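Agglutinin (Rhizoctonia solani, PDB 4G9M) is a fungal lectin of the ricin-type beta-trefoil kind that binds carbohydrates and assembles as a domain-swapped dimer. Local coordinates at residues Leu5-Ser16 / Asp133-Glu142; Thr85-Val93 / Ile101-Phe109. All coordinates share one frame; numbering follows the deposited sequence.

Interaction 1 of 2, residues Leu5-Ser16 / Asp133-Glu142; sequences LPAGTYTLKNVS and DNQKWKFIDE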
loop_
_atom_site.group_PDB
_atom_site.type_symbol
_atom_site.label_atom_id
_atom_site.label_comp_id
_atom_site.label_asym_id
_atom_site.label_seq_id
_atom_site.Cartn_x
_atom_site.Cartn_y
_atom_site.Cartn_z
ATOM N N LEU B 5 -0.006 -7.705 -5.092
ATOM C CA LEU B 5 0.643 -6.876 -6.097
ATOM C C LEU B 5 2.067 -7.406 -6.205
ATOM O O LEU B 5 2.937 -7.009 -5.429
ATOM C CB LEU B 5 0.643 -5.417 -5.626
ATOM C CG LEU B 5 1.084 -4.344 -6.624
ATOM C CD1 LEU B 5 0.013 -4.165 -7.708
ATOM C CD2 LEU B 5 1.394 -2.993 -5.931
ATOM N N PRO B 6 2.323 -8.315 -7.161
ATOM C CA PRO B 6 3.641 -8.950 -7.241
ATOM C C PRO B 6 4.663 -8.052 -7.918
ATOM O O PRO B 6 4.303 -7.147 -8.683
ATOM C CB PRO B 6 3.380 -10.169 -8.132
ATOM C CG PRO B 6 2.254 -9.718 -9.026
ATOM C CD PRO B 6 1.376 -8.880 -8.141
ATOM N N ALA B 7 5.940 -8.318 -7.668
ATOM C CA ALA B 7 6.968 -7.707 -8.486
ATOM C C ALA B 7 6.677 -8.150 -9.914
ATOM O O ALA B 7 6.310 -9.309 -10.152
ATOM C CB ALA B 7 8.354 -8.189 -8.051
ATOM N N GLY B 8 6.811 -7.223 -10.858
ATOM C CA GLY B 8 6.599 -7.525 -12.260
ATOM C C GLY B 8 6.537 -6.227 -13.043
ATOM O O GLY B 8 6.871 -5.163 -12.518
ATOM N N THR B 9 6.109 -6.314 -14.293
ATOM C CA THR B 9 6.029 -5.147 -15.158
ATOM C C THR B 9 4.597 -4.641 -15.190
ATOM O O THR B 9 3.670 -5.438 -15.350
ATOM C CB THR B 9 6.471 -5.497 -16.576
ATOM O OG1 THR B 9 7.821 -5.974 -16.544
ATOM C CG2 THR B 9 6.362 -4.285 -17.502
ATOM N N TYR B 10 4.427 -3.320 -15.064
ATOM C CA TYR B 10 3.098 -2.717 -15.021
ATOM C C TYR B 10 2.896 -1.579 -16.018
ATOM O O TYR B 10 3.841 -0.858 -16.355
ATOM C CB TYR B 10 2.814 -2.189 -13.618
ATOM C CG TYR B 10 2.616 -3.257 -12.563
ATOM C CD1 TYR B 10 3.702 -3.852 -11.927
ATOM C CD2 TYR B 10 1.344 -3.663 -12.201
ATOM C CE1 TYR B 10 3.510 -4.836 -10.955
ATOM C CE2 TYR B 10 1.142 -4.637 -11.242
ATOM C CZ TYR B 10 2.222 -5.213 -10.623
ATOM O OH TYR B 10 1.979 -6.160 -9.667
ATOM N N THR B 11 1.657 -1.431 -16.486
ATOM C CA THR B 11 1.179 -0.153 -17.011
ATOM C C THR B 11 0.536 0.565 -15.831
ATOM O O THR B 11 -0.231 -0.037 -15.073
ATOM C CB THR B 11 0.144 -0.341 -18.139
ATOM O OG1 THR B 11 0.775 -0.930 -19.284
ATOM C CG2 THR B 11 -0.468 0.999 -18.551
ATOM N N LEU B 12 0.880 1.838 -15.635
ATOM C CA LEU B 12 0.347 2.592 -14.503
ATOM C C LEU B 12 -0.603 3.673 -15.008
ATOM O O LEU B 12 -0.175 4.689 -15.563
ATOM C CB LEU B 12 1.499 3.194 -13.694
ATOM C CG LEU B 12 2.527 2.164 -13.207
ATOM C CD1 LEU B 12 3.639 2.818 -12.399
ATOM C CD2 LEU B 12 1.860 1.060 -12.390
ATOM N N LYS B 13 -1.896 3.431 -14.835
ATOM C CA LYS B 13 -2.931 4.273 -15.415
ATOM C C LYS B 13 -3.497 5.248 -14.393
ATOM O O LYS B 13 -4.012 4.840 -13.349
ATOM C CB LYS B 13 -4.060 3.408 -16.002
ATOM C CG LYS B 13 -5.185 4.232 -16.621
ATOM C CD LYS B 13 -6.259 3.329 -17.213
ATOM C CE LYS B 13 -6.902 2.452 -16.149
ATOM N NZ LYS B 13 -7.773 3.238 -15.229
ATOM N N ASN B 14 -3.424 6.537 -14.692
ATOM C CA ASN B 14 -3.921 7.521 -13.730
ATOM C C ASN B 14 -5.431 7.371 -13.536
ATOM O O ASN B 14 -6.189 7.300 -14.498
ATOM C CB ASN B 14 -3.568 8.939 -14.171
ATOM C CG ASN B 14 -3.815 9.948 -13.092
ATOM O OD1 ASN B 14 -4.887 10.545 -13.023
ATOM N ND2 ASN B 14 -2.821 10.144 -12.227
ATOM N N VAL B 15 -5.861 7.320 -12.278
ATOM C CA VAL B 15 -7.271 7.123 -11.959
ATOM C C VAL B 15 -8.157 8.261 -12.503
ATOM O O VAL B 15 -9.251 8.022 -13.009
ATOM C CB VAL B 15 -7.480 6.902 -10.430
ATOM C CG1 VAL B 15 -8.959 7.022 -10.041
ATOM C CG2 VAL B 15 -6.911 5.544 -9.993
ATOM N N SER B 16 -7.672 9.494 -12.421
ATOM C CA SER B 16 -8.454 10.632 -12.890
ATOM C C SER B 16 -8.577 10.699 -14.414
ATOM O O SER B 16 -9.678 10.872 -14.942
ATOM C CB SER B 16 -7.856 11.948 -12.382
ATOM O OG SER B 16 -8.599 13.081 -12.842
ATOM N N ASP B 133 -7.956 12.068 -7.078
ATOM C CA ASP B 133 -7.850 10.964 -8.040
ATOM C C ASP B 133 -6.636 11.050 -8.974
ATOM O O ASP B 133 -6.158 10.035 -9.453
ATOM C CB ASP B 133 -9.143 10.810 -8.859
ATOM C CG ASP B 133 -10.259 10.169 -8.067
ATOM O OD1 ASP B 133 -10.031 9.838 -6.884
ATOM O OD2 ASP B 133 -11.366 9.989 -8.626
ATOM N N ASN B 134 -6.120 12.260 -9.216
ATOM C CA ASN B 134 -4.927 12.391 -10.066
ATOM C C ASN B 134 -3.658 11.949 -9.338
ATOM O O ASN B 134 -2.570 11.896 -9.925
ATOM C CB ASN B 134 -4.770 13.815 -10.584
ATOM C CG ASN B 134 -4.572 14.814 -9.463
ATOM O OD1 ASN B 134 -5.339 14.839 -8.494
ATOM N ND2 ASN B 134 -3.524 15.616 -9.568
ATOM N N GLN B 135 -3.810 11.615 -8.055
ATOM C CA GLN B 135 -2.696 11.102 -7.260
ATOM C C GLN B 135 -2.890 9.616 -6.959
ATOM O O GLN B 135 -2.326 9.083 -5.998
ATOM C CB GLN B 135 -2.578 11.876 -5.943
ATOM C CG GLN B 135 -2.659 13.384 -6.088
ATOM C CD GLN B 135 -2.472 14.089 -4.766
ATOM O OE1 GLN B 135 -3.147 13.774 -3.777
ATOM N NE2 GLN B 135 -1.529 15.033 -4.727
ATOM N N LYS B 136 -3.705 8.948 -7.776
ATOM C CA LYS B 136 -3.952 7.515 -7.616
ATOM C C LYS B 136 -3.736 6.860 -8.957
ATOM O O LYS B 136 -4.075 7.439 -9.994
ATOM C CB LYS B 136 -5.376 7.247 -7.136
ATOM C CG LYS B 136 -5.659 7.791 -5.737
ATOM C CD LYS B 136 -7.150 7.854 -5.472
ATOM C CE LYS B 136 -7.425 8.775 -4.289
ATOM N NZ LYS B 136 -8.864 9.151 -4.229
ATOM N N TRP B 137 -3.185 5.648 -8.931
ATOM C CA TRP B 137 -2.785 4.963 -10.154
ATOM C C TRP B 137 -3.291 3.532 -10.154
ATOM O O TRP B 137 -3.200 2.831 -9.142
ATOM C CB TRP B 137 -1.252 4.974 -10.280
ATOM C CG TRP B 137 -0.673 6.390 -10.273
ATOM C CD1 TRP B 137 -0.378 7.153 -9.169
ATOM C CD2 TRP B 137 -0.345 7.193 -11.413
ATOM N NE1 TRP B 137 0.108 8.388 -9.558
ATOM C CE2 TRP B 137 0.143 8.431 -10.929
ATOM C CE3 TRP B 137 -0.417 6.992 -12.800
ATOM C CZ2 TRP B 137 0.558 9.449 -11.780
ATOM C CZ3 TRP B 137 -0.006 8.000 -13.642
ATOM C CH2 TRP B 137 0.490 9.215 -13.127
ATOM N N LYS B 138 -3.838 3.106 -11.292
ATOM C CA LYS B 138 -4.211 1.715 -11.481
ATOM C C LYS B 138 -2.974 0.926 -11.872
ATOM O O LYS B 138 -2.301 1.265 -12.845
ATOM C CB LYS B 138 -5.280 1.561 -12.567
ATOM C CG LYS B 138 -6.525 2.424 -12.372
ATOM C CD LYS B 138 -7.269 2.041 -11.113
ATOM C CE LYS B 138 -7.523 0.548 -11.069
ATOM N NZ LYS B 138 -7.385 0.028 -9.689
ATOM N N PHE B 139 -2.685 -0.127 -11.116
ATOM C CA PHE B 139 -1.555 -0.990 -11.408
ATOM C C PHE B 139 -1.993 -2.127 -12.312
ATOM O O PHE B 139 -2.575 -3.103 -11.857
ATOM C CB PHE B 139 -0.935 -1.520 -10.113
ATOM C CG PHE B 139 0.077 -0.583 -9.510
ATOM C CD1 PHE B 139 -0.296 0.680 -9.074
ATOM C CD2 PHE B 139 1.406 -0.968 -9.384
ATOM C CE1 PHE B 139 0.631 1.551 -8.535
ATOM C CE2 PHE B 139 2.344 -0.096 -8.821
ATOM C CZ PHE B 139 1.950 1.157 -8.398
ATOM N N ILE B 140 -1.721 -1.975 -13.603
ATOM C CA ILE B 140 -2.080 -3.024 -14.571
ATOM C C ILE B 140 -0.919 -3.974 -14.844
ATOM O O ILE B 140 0.012 -3.636 -15.571
ATOM C CB ILE B 140 -2.575 -2.410 -15.904
ATOM C CG1 ILE B 140 -3.704 -1.401 -15.642
ATOM C CG2 ILE B 140 -3.053 -3.505 -16.848
ATOM C CD1 ILE B 140 -4.031 -0.548 -16.842
ATOM N N ASP B 141 -0.990 -5.166 -14.255
ATOM C CA ASP B 141 0.049 -6.193 -14.348
ATOM C C ASP B 141 0.117 -6.825 -15.739
ATOM O O ASP B 141 -0.892 -7.298 -16.263
ATOM C CB ASP B 141 -0.250 -7.285 -13.299
ATOM C CG ASP B 141 0.919 -8.236 -13.046
ATOM O OD1 ASP B 141 2.097 -7.861 -13.237
ATOM O OD2 ASP B 141 0.646 -9.369 -12.585
ATOM N N GLU B 142 1.308 -6.817 -16.333
ATOM C CA GLU B 142 1.564 -7.565 -17.567
ATOM C C GLU B 142 1.844 -9.017 -17.201
ATOM O O GLU B 142 2.653 -9.298 -16.322
ATOM C CB GLU B 142 2.772 -6.986 -18.314
ATOM C CG GLU B 142 2.883 -5.470 -18.273
ATOM C CD GLU B 142 2.168 -4.788 -19.405
ATOM O OE1 GLU B 142 1.966 -5.440 -20.443
ATOM O OE2 GLU B 142 1.813 -3.598 -19.262
#
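Strands 8-14 and 137-141 pair antiparallel, joining the first and last long strands of the beta-trefoil, so that the two ends of the chain close on each other. T11 and I140 form one hydrogen-bonded pair and K13 and K138 the next, where K138 N reaches K13 O at 2.7 Å. V15 N also bonds K136 O.

The face carrying Y10, L12, N14, W137, F139 and D141 is largely buried. L12 sets CD2 almost over the centre of the F139 ring, 3.6 Å from its centroid, a CH-pi contact only 9° off the normal. F139 in turn points an edge at one face of Y10, with planes at 67°, while D141 OD1 lies over the opposite face of Y10 near its rim. The phenol is pinned at its far end, Y10 OH giving a 2.7 Å bond to a lone pair of P6 O. N14 lies over the W137 indole, its CG trans to its own amide nitrogen (chi1 -169°): ND2 sits above the ring face toward the rim, CB makes a CH-pi contact with the six-membered ring, and ND2 bonds N134 O at 2.9 Å, approaching from above the carbonyl plane.

The other face, with T11, K13, K138 and I140, is more polar and partly exposed. T11 OG1 donates to E142 OE2 (2.9 Å), the glutamate bending back at chi2 to receive it. K13 and K138 run side by side, K13 NZ resting 3.2 Å from K138 CG while K13 NZ and K138 NZ stay 6.4 Å apart.

W137 NE1 is held by L111 O, and the F139 ring also meets F99 edge-to-face. Strand 8-14 has strand 47-51 as its other neighbour; strand 137-141 pairs through F139 and I140 with a strand of the second subunit, continuing the sheet across the dimer interface.

Interaction 2 of 2, residues Thr85-Val93 / Ile101-Phe109; sequences TTAVPLDIV and IEAADHRLF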
loop_
_atom_site.group_PDB
_atom_site.type_symbol
_atom_site.label_atom_id
_atom_site.label_comp_id
_atom_site.label_asym_id
_atom_site.label_seq_id
_atom_site.Cartn_x
_atom_site.Cartn_y
_atom_site.Cartn_z
ATOM N N THR B 85 19.278 7.664 -12.919
ATOM C CA THR B 85 20.111 6.514 -12.576
ATOM C C THR B 85 20.003 6.325 -11.049
ATOM O O THR B 85 20.442 5.317 -10.494
ATOM C CB THR B 85 21.578 6.746 -13.021
ATOM O OG1 THR B 85 21.600 7.195 -14.382
ATOM C CG2 THR B 85 22.371 5.486 -12.979
ATOM N N THR B 86 19.425 7.323 -10.382
ATOM C CA THR B 86 19.143 7.238 -8.950
ATOM C C THR B 86 17.645 7.137 -8.673
ATOM O O THR B 86 16.902 8.120 -8.795
ATOM C CB THR B 86 19.700 8.460 -8.184
ATOM O OG1 THR B 86 21.084 8.633 -8.497
ATOM C CG2 THR B 86 19.554 8.239 -6.668
ATOM N N ALA B 87 17.193 5.946 -8.290
ATOM C CA ALA B 87 15.800 5.753 -7.953
ATOM C C ALA B 87 15.417 6.515 -6.693
ATOM O O ALA B 87 16.163 6.541 -5.717
ATOM C CB ALA B 87 15.508 4.266 -7.745
ATOM N N VAL B 88 14.244 7.135 -6.716
ATOM C CA VAL B 88 13.606 7.513 -5.471
ATOM C C VAL B 88 12.841 6.290 -4.946
ATOM O O VAL B 88 11.943 5.783 -5.627
ATOM C CB VAL B 88 12.633 8.686 -5.687
ATOM C CG1 VAL B 88 11.708 8.869 -4.476
ATOM C CG2 VAL B 88 13.409 9.965 -5.980
ATOM N N PRO B 89 13.201 5.791 -3.746
ATOM C CA PRO B 89 12.446 4.653 -3.209
ATOM C C PRO B 89 11.009 5.039 -2.869
ATOM O O PRO B 89 10.764 6.157 -2.409
ATOM C CB PRO B 89 13.231 4.278 -1.943
ATOM C CG PRO B 89 13.862 5.606 -1.504
ATOM C CD PRO B 89 14.241 6.265 -2.806
ATOM N N LEU B 90 10.074 4.114 -3.100
ATOM C CA LEU B 90 8.639 4.391 -3.010
ATOM C C LEU B 90 7.948 3.394 -2.082
ATOM O O LEU B 90 8.505 2.342 -1.755
ATOM C CB LEU B 90 7.984 4.303 -4.400
ATOM C CG LEU B 90 8.687 5.081 -5.521
ATOM C CD1 LEU B 90 8.197 4.625 -6.894
ATOM C CD2 LEU B 90 8.471 6.570 -5.341
ATOM N N ASP B 91 6.736 3.750 -1.664
ATOM C CA ASP B 91 5.824 2.867 -0.944
ATOM C C ASP B 91 4.549 2.866 -1.767
ATOM O O ASP B 91 4.064 3.933 -2.151
ATOM C CB ASP B 91 5.484 3.443 0.428
ATOM C CG ASP B 91 6.528 3.134 1.489
ATOM O OD1 ASP B 91 7.228 2.087 1.388
ATOM O OD2 ASP B 91 6.596 3.915 2.472
ATOM N N ILE B 92 3.996 1.689 -2.051
ATOM C CA ILE B 92 2.755 1.620 -2.817
ATOM C C ILE B 92 1.607 1.411 -1.820
ATOM O O ILE B 92 1.539 0.373 -1.159
ATOM C CB ILE B 92 2.796 0.465 -3.849
ATOM C CG1 ILE B 92 4.100 0.508 -4.662
ATOM C CG2 ILE B 92 1.610 0.558 -4.788
ATOM C CD1 ILE B 92 4.347 1.874 -5.343
ATOM N N VAL B 93 0.725 2.401 -1.707
ATOM C CA VAL B 93 -0.292 2.435 -0.645
ATOM C C VAL B 93 -1.689 2.277 -1.235
ATOM O O VAL B 93 -2.083 3.046 -2.109
ATOM C CB VAL B 93 -0.242 3.793 0.134
ATOM C CG1 VAL B 93 -1.154 3.754 1.329
ATOM C CG2 VAL B 93 1.192 4.117 0.573
ATOM N N ILE B 101 1.342 6.347 -4.929
ATOM C CA ILE B 101 2.765 6.035 -5.030
ATOM C C ILE B 101 3.539 7.086 -4.262
ATOM O O ILE B 101 3.755 8.200 -4.747
ATOM C CB ILE B 101 3.232 5.974 -6.493
ATOM C CG1 ILE B 101 2.426 4.908 -7.242
ATOM C CG2 ILE B 101 4.723 5.667 -6.552
ATOM C CD1 ILE B 101 2.632 4.974 -8.742
ATOM N N GLU B 102 3.916 6.727 -3.041
ATOM C CA GLU B 102 4.465 7.660 -2.055
ATOM C C GLU B 102 5.981 7.640 -2.083
ATOM O O GLU B 102 6.579 6.582 -2.220
ATOM C CB GLU B 102 4.063 7.198 -0.647
ATOM C CG GLU B 102 3.091 8.046 0.112
ATOM C CD GLU B 102 2.812 7.490 1.500
ATOM O OE1 GLU B 102 3.648 6.713 2.017
ATOM O OE2 GLU B 102 1.761 7.822 2.070
ATOM N N ALA B 103 6.621 8.796 -1.921
ATOM C CA ALA B 103 8.070 8.791 -1.722
ATOM C C ALA B 103 8.389 8.227 -0.339
ATOM O O ALA B 103 7.965 8.792 0.680
ATOM C CB ALA B 103 8.628 10.217 -1.864
ATOM N N ALA B 104 9.144 7.133 -0.293
ATOM C CA ALA B 104 9.353 6.392 0.951
ATOM C C ALA B 104 10.049 7.218 2.027
ATOM O O ALA B 104 9.788 7.046 3.213
ATOM C CB ALA B 104 10.131 5.123 0.685
ATOM N N ASP B 105 10.930 8.119 1.600
ATOM C CA ASP B 105 11.674 8.946 2.542
ATOM C C ASP B 105 11.194 10.397 2.575
ATOM O O ASP B 105 11.788 11.243 3.249
ATOM C CB ASP B 105 13.167 8.837 2.265
ATOM C CG ASP B 105 13.705 7.433 2.554
ATOM O OD1 ASP B 105 13.330 6.871 3.615
ATOM O OD2 ASP B 105 14.482 6.895 1.741
ATOM N N HIS B 106 10.103 10.663 1.861
ATOM C CA HIS B 106 9.398 11.938 1.930
ATOM C C HIS B 106 7.904 11.648 1.845
ATOM O O HIS B 106 7.273 11.971 0.847
ATOM C CB HIS B 106 9.795 12.824 0.745
ATOM C CG HIS B 106 11.271 13.054 0.623
ATOM N ND1 HIS B 106 12.132 12.116 0.093
ATOM C CD2 HIS B 106 12.037 14.115 0.967
ATOM C CE1 HIS B 106 13.363 12.591 0.115
ATOM N NE2 HIS B 106 13.334 13.805 0.637
ATOM N N ARG B 107 7.335 11.056 2.896
ATOM C CA ARG B 107 6.050 10.360 2.774
ATOM C C ARG B 107 4.823 11.262 2.639
ATOM O O ARG B 107 3.717 10.770 2.398
ATOM C CB ARG B 107 5.842 9.391 3.945
ATOM C CG ARG B 107 6.800 8.212 3.944
ATOM C CD ARG B 107 6.384 7.154 4.946
ATOM N NE ARG B 107 7.401 6.113 5.080
ATOM C CZ ARG B 107 7.203 4.944 5.683
ATOM N NH1 ARG B 107 6.018 4.653 6.199
ATOM N NH2 ARG B 107 8.191 4.061 5.762
ATOM N N LEU B 108 5.002 12.567 2.818
ATOM C CA LEU B 108 3.914 13.503 2.560
ATOM C C LEU B 108 3.721 13.676 1.059
ATOM O O LEU B 108 2.703 14.218 0.630
ATOM C CB LEU B 108 4.190 14.880 3.185
ATOM C CG LEU B 108 4.057 15.061 4.699
ATOM C CD1 LEU B 108 4.378 16.501 5.063
ATOM C CD2 LEU B 108 2.669 14.684 5.193
ATOM N N PHE B 109 4.697 13.212 0.273
ATOM C CA PHE B 109 4.682 13.426 -1.177
ATOM C C PHE B 109 4.362 12.184 -1.979
ATOM O O PHE B 109 4.912 11.109 -1.722
ATOM C CB PHE B 109 5.999 14.039 -1.645
ATOM C CG PHE B 109 6.238 15.407 -1.079
ATOM C CD1 PHE B 109 5.690 16.529 -1.682
ATOM C CD2 PHE B 109 6.962 15.563 0.085
ATOM C CE1 PHE B 109 5.883 17.791 -1.139
ATOM C CE2 PHE B 109 7.161 16.828 0.642
ATOM C CZ PHE B 109 6.615 17.940 0.021
HETATM O O HOH W 1 11.709 8.528 -1.176
#
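Backbone bonds join the arms of the hairpin formed by strands 90-94 and 99-103: D91 and E102 exchange N-H and C=O in both directions, and A104 N adds a 2.8 Å bond to P89 O just past the strand end. A water donates a hydrogen bond to the same P89 O and accepts one from D105 N, so this carbonyl is gripped twice.

Among apolar groups, I101 CG2 is the meeting point, with L90 CD1 at 3.6 Å and I92 CD1 at 4.0 Å; I92 and I101 lie alongside each other. This hairpin supplies two short strands of the beta-trefoil, their isoleucines I92 and I101 packing against F139. At the turn A103-H106, a type I beta turn, P89 CB rests against A104 CB, while P89 CG touches the carboxylate of D105 through OD2.

Charge gathers on the opposite face. D91 OD2 sits over the centre of the R107 guanidinium, 3.4 Å from R107 CZ, the two planes 89° apart; no N-H aims at it, so the salt bridge is electrostatic alone. R107 NE instead bonds A104 O in the guanidinium plane (3.2 Å), which helps fix the group's rotation. R107 NH1 pairs with E102 of the second subunit.

How the interactions relate
Interaction 2 is nested within the chain loop that interaction 1 closes, and the two share one apolar core: F139 CZ packs on I92 CG2 at 3.7 Å, L5 CD2 touches I92 CG2, and W137 CD1 meets I101 CD1. Interaction 1 brings mainly aromatic rings to this core, with L5, interaction 2 branched aliphatic chains. The first joins strands distant in sequence and is only partly buried, with threonine, glutamate and lysines on its outer face; the second is a local hairpin, more deeply buried, yet carries acidic groups and an arginine. Both touch the second subunit, 5-16/133-142 by sheet pairing and packing, 85-93/101-109 by backbone bonds from I92 and a salt bridge.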